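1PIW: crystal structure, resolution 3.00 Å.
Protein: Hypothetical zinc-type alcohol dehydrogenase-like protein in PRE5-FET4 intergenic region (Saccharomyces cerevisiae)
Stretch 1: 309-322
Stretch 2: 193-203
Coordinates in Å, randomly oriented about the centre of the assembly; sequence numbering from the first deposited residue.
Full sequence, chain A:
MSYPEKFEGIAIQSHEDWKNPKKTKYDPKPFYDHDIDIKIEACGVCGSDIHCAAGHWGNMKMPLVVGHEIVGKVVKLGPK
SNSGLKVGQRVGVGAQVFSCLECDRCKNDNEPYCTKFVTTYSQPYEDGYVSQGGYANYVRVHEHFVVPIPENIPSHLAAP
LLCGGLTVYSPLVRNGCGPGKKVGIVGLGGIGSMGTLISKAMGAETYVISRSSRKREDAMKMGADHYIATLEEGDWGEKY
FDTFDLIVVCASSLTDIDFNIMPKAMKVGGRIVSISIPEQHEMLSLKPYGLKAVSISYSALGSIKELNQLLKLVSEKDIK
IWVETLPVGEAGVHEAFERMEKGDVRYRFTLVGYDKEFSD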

ATOM      1  N   GLN A 309     -19.053 -10.080 -12.029  1.00 41.61           N
ATOM      2  CA  GLN A 309     -17.916 -10.242 -12.933  1.00 43.80           C
ATOM      3  C   GLN A 309     -17.255 -11.627 -12.754  1.00 43.48           C
ATOM      4  O   GLN A 309     -16.911 -12.299 -13.730  1.00 41.89           O
ATOM      5  CB  GLN A 309     -16.864  -9.159 -12.660  1.00 44.14           C
ATOM      6  CG  GLN A 309     -17.168  -7.810 -13.254  1.00 45.53           C
ATOM      7  CD  GLN A 309     -16.099  -6.795 -12.909  1.00 46.85           C
ATOM      8  OE1 GLN A 309     -14.943  -7.157 -12.670  1.00 47.02           O
ATOM      9  NE2 GLN A 309     -16.471  -5.514 -12.894  1.00 46.65           N
ATOM     10  N   LEU A 310     -17.066 -12.027 -11.496  1.00 43.47           N
ATOM     11  CA  LEU A 310     -16.452 -13.306 -11.173  1.00 41.19           C
ATOM     12  C   LEU A 310     -17.363 -14.424 -11.651  1.00 40.71           C
ATOM     13  O   LEU A 310     -16.936 -15.331 -12.370  1.00 40.50           O
ATOM     14  CB  LEU A 310     -16.221 -13.427  -9.660  1.00 39.82           C
ATOM     15  CG  LEU A 310     -15.599 -14.748  -9.188  1.00 38.74           C
ATOM     16  CD1 LEU A 310     -14.311 -14.979  -9.950  1.00 41.50           C
ATOM     17  CD2 LEU A 310     -15.310 -14.719  -7.707  1.00 37.66           C
ATOM     18  N   LEU A 311     -18.626 -14.356 -11.258  1.00 39.22           N
ATOM     19  CA  LEU A 311     -19.556 -15.380 -11.671  1.00 38.31           C
ATOM     20  C   LEU A 311     -19.502 -15.533 -13.179  1.00 38.43           C
ATOM     21  O   LEU A 311     -19.620 -16.637 -13.701  1.00 38.79           O
ATOM     22  CB  LEU A 311     -20.974 -15.039 -11.216  1.00 36.14           C
ATOM     23  CG  LEU A 311     -21.270 -15.393  -9.770  1.00 32.80           C
ATOM     24  CD1 LEU A 311     -22.754 -15.314  -9.532  1.00 33.07           C
ATOM     25  CD2 LEU A 311     -20.772 -16.797  -9.493  1.00 31.23           C
ATOM     26  N   LYS A 312     -19.314 -14.423 -13.879  1.00 40.08           N
ATOM     27  CA  LYS A 312     -19.237 -14.460 -15.339  1.00 43.02           C
ATOM     28  C   LYS A 312     -17.992 -15.235 -15.766  1.00 42.67           C
ATOM     29  O   LYS A 312     -18.069 -16.153 -16.574  1.00 42.65           O
ATOM     30  CB  LYS A 312     -19.188 -13.034 -15.897  1.00 45.09           C
ATOM     31  CG  LYS A 312     -19.025 -12.926 -17.404  1.00 44.89           C
ATOM     32  CD  LYS A 312     -18.926 -11.461 -17.812  1.00 44.95           C
ATOM     33  CE  LYS A 312     -18.739 -11.299 -19.308  1.00 45.28           C
ATOM     34  NZ  LYS A 312     -19.977 -11.644 -20.050  1.00 46.66           N
ATOM     35  N   LEU A 313     -16.852 -14.865 -15.197  1.00 42.33           N
ATOM     36  CA  LEU A 313     -15.588 -15.507 -15.501  1.00 41.97           C
ATOM     37  C   LEU A 313     -15.596 -16.997 -15.235  1.00 43.39           C
ATOM     38  O   LEU A 313     -15.301 -17.794 -16.118  1.00 44.09           O
ATOM     39  CB  LEU A 313     -14.478 -14.856 -14.694  1.00 40.53           C
ATOM     40  CG  LEU A 313     -13.150 -15.592 -14.733  1.00 41.47           C
ATOM     41  CD1 LEU A 313     -12.733 -15.847 -16.156  1.00 41.45           C
ATOM     42  CD2 LEU A 313     -12.108 -14.761 -14.019  1.00 44.82           C
ATOM     43  N   VAL A 314     -15.910 -17.386 -14.010  1.00 45.97           N
ATOM     44  CA  VAL A 314     -15.940 -18.803 -13.686  1.00 47.21           C
ATOM     45  C   VAL A 314     -16.830 -19.532 -14.684  1.00 47.43           C
ATOM     46  O   VAL A 314     -16.502 -20.623 -15.130  1.00 48.01           O
ATOM     47  CB  VAL A 314     -16.468 -19.036 -12.261  1.00 47.78           C
ATOM     48  CG1 VAL A 314     -16.716 -20.523 -12.034  1.00 48.16           C
ATOM     49  CG2 VAL A 314     -15.458 -18.509 -11.255  1.00 47.15           C
ATOM     50  N   SER A 315     -17.950 -18.913 -15.035  1.00 46.89           N
ATOM     51  CA  SER A 315     -18.886 -19.489 -15.989  1.00 47.51           C
ATOM     52  C   SER A 315     -18.309 -19.602 -17.399  1.00 48.58           C
ATOM     53  O   SER A 315     -18.421 -20.638 -18.046  1.00 48.84           O
ATOM     54  CB  SER A 315     -20.142 -18.635 -16.048  1.00 47.71           C
ATOM     55  OG  SER A 315     -20.670 -18.638 -17.359  1.00 48.27           O
ATOM     56  N   GLU A 316     -17.708 -18.518 -17.874  1.00 49.43           N
ATOM     57  CA  GLU A 316     -17.123 -18.473 -19.208  1.00 49.35           C
ATOM     58  C   GLU A 316     -15.871 -19.332 -19.360  1.00 50.38           C
ATOM     59  O   GLU A 316     -15.878 -20.288 -20.132  1.00 51.94           O
ATOM     60  CB  GLU A 316     -16.837 -17.016 -19.608  1.00 47.56           C
ATOM     61  CG  GLU A 316     -18.069 -16.305 -20.176  1.00 47.31           C
ATOM     62  CD  GLU A 316     -17.995 -14.775 -20.137  1.00 47.74           C
ATOM     63  OE1 GLU A 316     -16.888 -14.205 -19.988  1.00 49.10           O
ATOM     64  OE2 GLU A 316     -19.063 -14.139 -20.270  1.00 46.38           O
ATOM     65  N   LYS A 317     -14.797 -19.008 -18.645  1.00 50.73           N
ATOM     66  CA  LYS A 317     -13.585 -19.810 -18.765  1.00 51.23           C
ATOM     67  C   LYS A 317     -13.753 -21.107 -17.976  1.00 52.66           C
ATOM     68  O   LYS A 317     -12.789 -21.789 -17.617  1.00 51.54           O
ATOM     69  CB  LYS A 317     -12.356 -19.015 -18.309  1.00 50.11           C
ATOM     70  CG  LYS A 317     -12.048 -17.829 -19.229  1.00 52.70           C
ATOM     71  CD  LYS A 317     -10.565 -17.431 -19.244  1.00 55.47           C
ATOM     72  CE  LYS A 317      -9.682 -18.463 -19.974  1.00 57.69           C
ATOM     73  NZ  LYS A 317      -8.215 -18.122 -19.970  1.00 57.07           N
ATOM     74  N   ASP A 318     -15.015 -21.431 -17.724  1.00 55.34           N
ATOM     75  CA  ASP A 318     -15.415 -22.642 -17.020  1.00 58.25           C
ATOM     76  C   ASP A 318     -14.508 -23.081 -15.871  1.00 58.08           C
ATOM     77  O   ASP A 318     -13.797 -24.082 -15.982  1.00 59.18           O
ATOM     78  CB  ASP A 318     -15.540 -23.781 -18.026  1.00 60.34           C
ATOM     79  CG  ASP A 318     -16.334 -24.941 -17.484  1.00 63.24           C
ATOM     80  OD1 ASP A 318     -17.545 -24.754 -17.210  1.00 64.01           O
ATOM     81  OD2 ASP A 318     -15.743 -26.032 -17.331  1.00 65.11           O
ATOM     82  N   ILE A 319     -14.553 -22.351 -14.759  1.00 57.40           N
ATOM     83  CA  ILE A 319     -13.722 -22.677 -13.605  1.00 55.63           C
ATOM     84  C   ILE A 319     -14.379 -23.715 -12.709  1.00 54.09           C
ATOM     85  O   ILE A 319     -15.562 -23.628 -12.398  1.00 52.63           O
ATOM     86  CB  ILE A 319     -13.426 -21.428 -12.745  1.00 55.44           C
ATOM     87  CG1 ILE A 319     -13.068 -20.237 -13.635  1.00 54.22           C
ATOM     88  CG2 ILE A 319     -12.268 -21.722 -11.802  1.00 53.99           C
ATOM     89  CD1 ILE A 319     -11.813 -20.440 -14.418  1.00 54.29           C
ATOM     90  N   LYS A 320     -13.592 -24.697 -12.294  1.00 53.67           N
ATOM     91  CA  LYS A 320     -14.070 -25.757 -11.420  1.00 54.04           C
ATOM     92  C   LYS A 320     -13.186 -25.765 -10.165  1.00 51.81           C
ATOM     93  O   LYS A 320     -12.059 -26.264 -10.189  1.00 50.31           O
ATOM     94  CB  LYS A 320     -14.012 -27.101 -12.175  1.00 57.00           C
ATOM     95  CG  LYS A 320     -14.212 -28.376 -11.337  1.00 61.07           C
ATOM     96  CD  LYS A 320     -12.869 -28.916 -10.781  1.00 65.09           C
ATOM     97  CE  LYS A 320     -13.006 -30.253 -10.021  1.00 64.49           C
ATOM     98  NZ  LYS A 320     -11.711 -30.671  -9.388  1.00 62.07           N
ATOM     99  N   ILE A 321     -13.692 -25.189  -9.075  1.00 49.80           N
ATOM    100  CA  ILE A 321     -12.919 -25.135  -7.837  1.00 48.13           C
ATOM    101  C   ILE A 321     -12.968 -26.441  -7.081  1.00 47.36           C
ATOM    102  O   ILE A 321     -13.776 -27.318  -7.378  1.00 47.64           O
ATOM    103  CB  ILE A 321     -13.405 -24.037  -6.889  1.00 47.24           C
ATOM    104  CG1 ILE A 321     -14.875 -24.257  -6.560  1.00 47.87           C
ATOM    105  CG2 ILE A 321     -13.186 -22.679  -7.514  1.00 47.56           C
ATOM    106  CD1 ILE A 321     -15.406 -23.327  -5.493  1.00 48.23           C
ATOM    107  N   TRP A 322     -12.102 -26.554  -6.084  1.00 46.27           N
ATOM    108  CA  TRP A 322     -12.024 -27.761  -5.285  1.00 45.12           C
ATOM    109  C   TRP A 322     -12.959 -27.725  -4.074  1.00 44.92           C
ATOM    110  O   TRP A 322     -12.688 -27.060  -3.073  1.00 45.32           O
ATOM    111  CB  TRP A 322     -10.578 -27.974  -4.843  1.00 44.59           C
ATOM    112  CG  TRP A 322      -9.617 -28.224  -5.974  1.00 42.19           C
ATOM    113  CD1 TRP A 322      -9.659 -27.674  -7.217  1.00 42.21           C
ATOM    114  CD2 TRP A 322      -8.410 -28.996  -5.918  1.00 42.41           C
ATOM    115  NE1 TRP A 322      -8.549 -28.042  -7.940  1.00 42.33           N
ATOM    116  CE2 TRP A 322      -7.765 -28.854  -7.167  1.00 42.68           C
ATOM    117  CE3 TRP A 322      -7.809 -29.791  -4.931  1.00 42.12           C
ATOM    118  CZ2 TRP A 322      -6.542 -29.476  -7.461  1.00 44.19           C
ATOM    119  CZ3 TRP A 322      -6.589 -30.413  -5.219  1.00 44.12           C
ATOM    120  CH2 TRP A 322      -5.969 -30.249  -6.477  1.00 44.32           C
TER
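Stretch 2, residues 193-203: SMGTLISKAMG

No hydrogen bond or salt bridge joins these two stretches; the 548 Å² they bury is held by apolar side chains, and much of it by a segment that is not helical. Stretch 2 enters already helical, its helix having begun earlier in the chain, and runs at 78° to the helix 309-316. Their axes come no closer than 10.7 Å, a spacing that leaves room for leucine and isoleucine between them.

Across this helix pair, Leu310 and Leu313, one turn apart, meet Ile198 and Ala201. Leu310 CD1 lies 3.5 Å from Ile198 CD1; both residues set off sideways from CA and come nearer at their ends. Leu313 points toward stretch 2 directly, its CD2 3.9 Å from Ala201 CB and 4.0 Å from Met202 CG.

Lys317 is the first residue to leave helical angles, and Asp318 follows with positive phi. The bond from Ile319 N to Val314 O, 2.6 Å, ties the turn back to the helix, and from Ile319 onward the chain is extended. This tail lies along stretch 2 in the reverse sense: Lys317 CA is 6.7 Å from Ala201 CA, and Ile321 CA is 6.2 Å from Met194 CA. Side chains alternate accordingly, Ile319 and Ile321 pointing toward the helix and Lys320 away.

Met194, Leu197 and Ala201 recur at steps of three and four, giving the helix a continuous stripe for the tail. Ile321 CG2 sits 3.8 Å from Met194 CG and 3.6 Å from Leu197 CD1, while Ile319 CG2 lies 4.0 Å from Leu197 CB. Ala201 is where helix and tail converge: its CB lies 3.5 Å from Ile319 CD1, and Leu313 reaches the same atom. Gly203 then ends stretch 2's helix in a Schellman motif, at positive phi.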

ATOM      1  N   SER A 193      -6.872 -21.350  -2.844  1.00 37.56           N
ATOM      2  CA  SER A 193      -7.028 -22.143  -4.058  1.00 37.73           C
ATOM      3  C   SER A 193      -7.895 -21.398  -5.071  1.00 38.01           C
ATOM      4  O   SER A 193      -7.512 -21.230  -6.227  1.00 38.28           O
ATOM      5  CB  SER A 193      -7.639 -23.501  -3.733  1.00 36.62           C
ATOM      6  OG  SER A 193      -8.862 -23.352  -3.052  1.00 39.51           O
ATOM      7  N   MET A 194      -9.062 -20.942  -4.640  1.00 37.99           N
ATOM      8  CA  MET A 194      -9.933 -20.202  -5.537  1.00 38.15           C
ATOM      9  C   MET A 194      -9.116 -19.043  -6.091  1.00 38.07           C
ATOM     10  O   MET A 194      -9.205 -18.707  -7.274  1.00 37.90           O
ATOM     11  CB  MET A 194     -11.156 -19.674  -4.777  1.00 38.23           C
ATOM     12  CG  MET A 194     -12.139 -20.749  -4.372  1.00 37.67           C
ATOM     13  SD  MET A 194     -13.411 -20.141  -3.270  1.00 39.34           S
ATOM     14  CE  MET A 194     -14.568 -19.523  -4.426  1.00 43.12           C
ATOM     15  N   GLY A 195      -8.309 -18.449  -5.218  1.00 37.41           N
ATOM     16  CA  GLY A 195      -7.476 -17.335  -5.614  1.00 36.50           C
ATOM     17  C   GLY A 195      -6.374 -17.757  -6.560  1.00 35.14           C
ATOM     18  O   GLY A 195      -5.807 -16.934  -7.269  1.00 34.63           O
ATOM     19  N   THR A 196      -6.046 -19.042  -6.555  1.00 34.68           N
ATOM     20  CA  THR A 196      -5.019 -19.539  -7.453  1.00 33.45           C
ATOM     21  C   THR A 196      -5.676 -19.758  -8.805  1.00 33.29           C
ATOM     22  O   THR A 196      -5.181 -19.293  -9.829  1.00 33.07           O
ATOM     23  CB  THR A 196      -4.409 -20.847  -6.942  1.00 31.43           C
ATOM     24  OG1 THR A 196      -3.662 -20.583  -5.748  1.00 30.75           O
ATOM     25  CG2 THR A 196      -3.482 -21.429  -7.977  1.00 30.58           C
ATOM     26  N   LEU A 197      -6.810 -20.448  -8.796  1.00 33.52           N
ATOM     27  CA  LEU A 197      -7.547 -20.704 -10.024  1.00 34.04           C
ATOM     28  C   LEU A 197      -7.887 -19.385 -10.675  1.00 34.89           C
ATOM     29  O   LEU A 197      -7.398 -19.071 -11.754  1.00 35.89           O
ATOM     30  CB  LEU A 197      -8.843 -21.452  -9.735  1.00 30.75           C
ATOM     31  CG  LEU A 197      -8.630 -22.771  -9.018  1.00 30.00           C
ATOM     32  CD1 LEU A 197      -9.948 -23.504  -8.912  1.00 29.02           C
ATOM     33  CD2 LEU A 197      -7.590 -23.591  -9.776  1.00 29.42           C
ATOM     34  N   ILE A 198      -8.728 -18.616  -9.999  1.00 36.00           N
ATOM     35  CA  ILE A 198      -9.157 -17.323 -10.495  1.00 36.44           C
ATOM     36  C   ILE A 198      -7.967 -16.506 -10.989  1.00 36.47           C
ATOM     37  O   ILE A 198      -8.081 -15.752 -11.955  1.00 36.07           O
ATOM     38  CB  ILE A 198      -9.915 -16.555  -9.392  1.00 36.63           C
ATOM     39  CG1 ILE A 198     -11.110 -17.385  -8.923  1.00 35.33           C
ATOM     40  CG2 ILE A 198     -10.406 -15.221  -9.918  1.00 38.16           C
ATOM     41  CD1 ILE A 198     -11.975 -16.684  -7.912  1.00 35.92           C
ATOM     42  N   SER A 199      -6.823 -16.669 -10.335  1.00 36.65           N
ATOM     43  CA  SER A 199      -5.627 -15.937 -10.721  1.00 37.48           C
ATOM     44  C   SER A 199      -5.295 -16.271 -12.164  1.00 39.03           C
ATOM     45  O   SER A 199      -5.164 -15.393 -13.024  1.00 39.28           O
ATOM     46  CB  SER A 199      -4.461 -16.338  -9.831  1.00 37.15           C
ATOM     47  OG  SER A 199      -3.306 -15.605 -10.181  1.00 40.73           O
ATOM     48  N   LYS A 200      -5.163 -17.566 -12.413  1.00 40.40           N
ATOM     49  CA  LYS A 200      -4.856 -18.086 -13.734  1.00 40.42           C
ATOM     50  C   LYS A 200      -5.916 -17.682 -14.761  1.00 40.16           C
ATOM     51  O   LYS A 200      -5.585 -17.174 -15.826  1.00 39.85           O
ATOM     52  CB  LYS A 200      -4.733 -19.604 -13.644  1.00 40.44           C
ATOM     53  CG  LYS A 200      -3.655 -20.042 -12.665  1.00 40.93           C
ATOM     54  CD  LYS A 200      -2.282 -19.536 -13.084  1.00 41.53           C
ATOM     55  CE  LYS A 200      -1.855 -20.170 -14.403  1.00 44.41           C
ATOM     56  NZ  LYS A 200      -0.735 -19.446 -15.084  1.00 47.51           N
ATOM     57  N   ALA A 201      -7.183 -17.901 -14.429  1.00 40.95           N
ATOM     58  CA  ALA A 201      -8.301 -17.555 -15.307  1.00 41.29           C
ATOM     59  C   ALA A 201      -8.169 -16.131 -15.818  1.00 42.26           C
ATOM     60  O   ALA A 201      -8.605 -15.824 -16.919  1.00 41.95           O
ATOM     61  CB  ALA A 201      -9.630 -17.705 -14.559  1.00 40.59           C
ATOM     62  N   MET A 202      -7.579 -15.260 -15.011  1.00 43.98           N
ATOM     63  CA  MET A 202      -7.410 -13.876 -15.414  1.00 44.98           C
ATOM     64  C   MET A 202      -6.200 -13.714 -16.313  1.00 46.21           C
ATOM     65  O   MET A 202      -6.081 -12.714 -17.021  1.00 47.91           O
ATOM     66  CB  MET A 202      -7.311 -12.980 -14.183  1.00 45.31           C
ATOM     67  CG  MET A 202      -8.677 -12.679 -13.603  1.00 45.89           C
ATOM     68  SD  MET A 202      -8.664 -12.017 -11.942  1.00 45.67           S
ATOM     69  CE  MET A 202      -8.040 -10.385 -12.197  1.00 45.99           C
ATOM     70  N   GLY A 203      -5.298 -14.692 -16.280  1.00 45.46           N
ATOM     71  CA  GLY A 203      -4.147 -14.637 -17.157  1.00 44.76           C
ATOM     72  C   GLY A 203      -2.761 -14.472 -16.583  1.00 44.87           C
ATOM     73  O   GLY A 203      -1.779 -14.623 -17.304  1.00 46.49           O
TER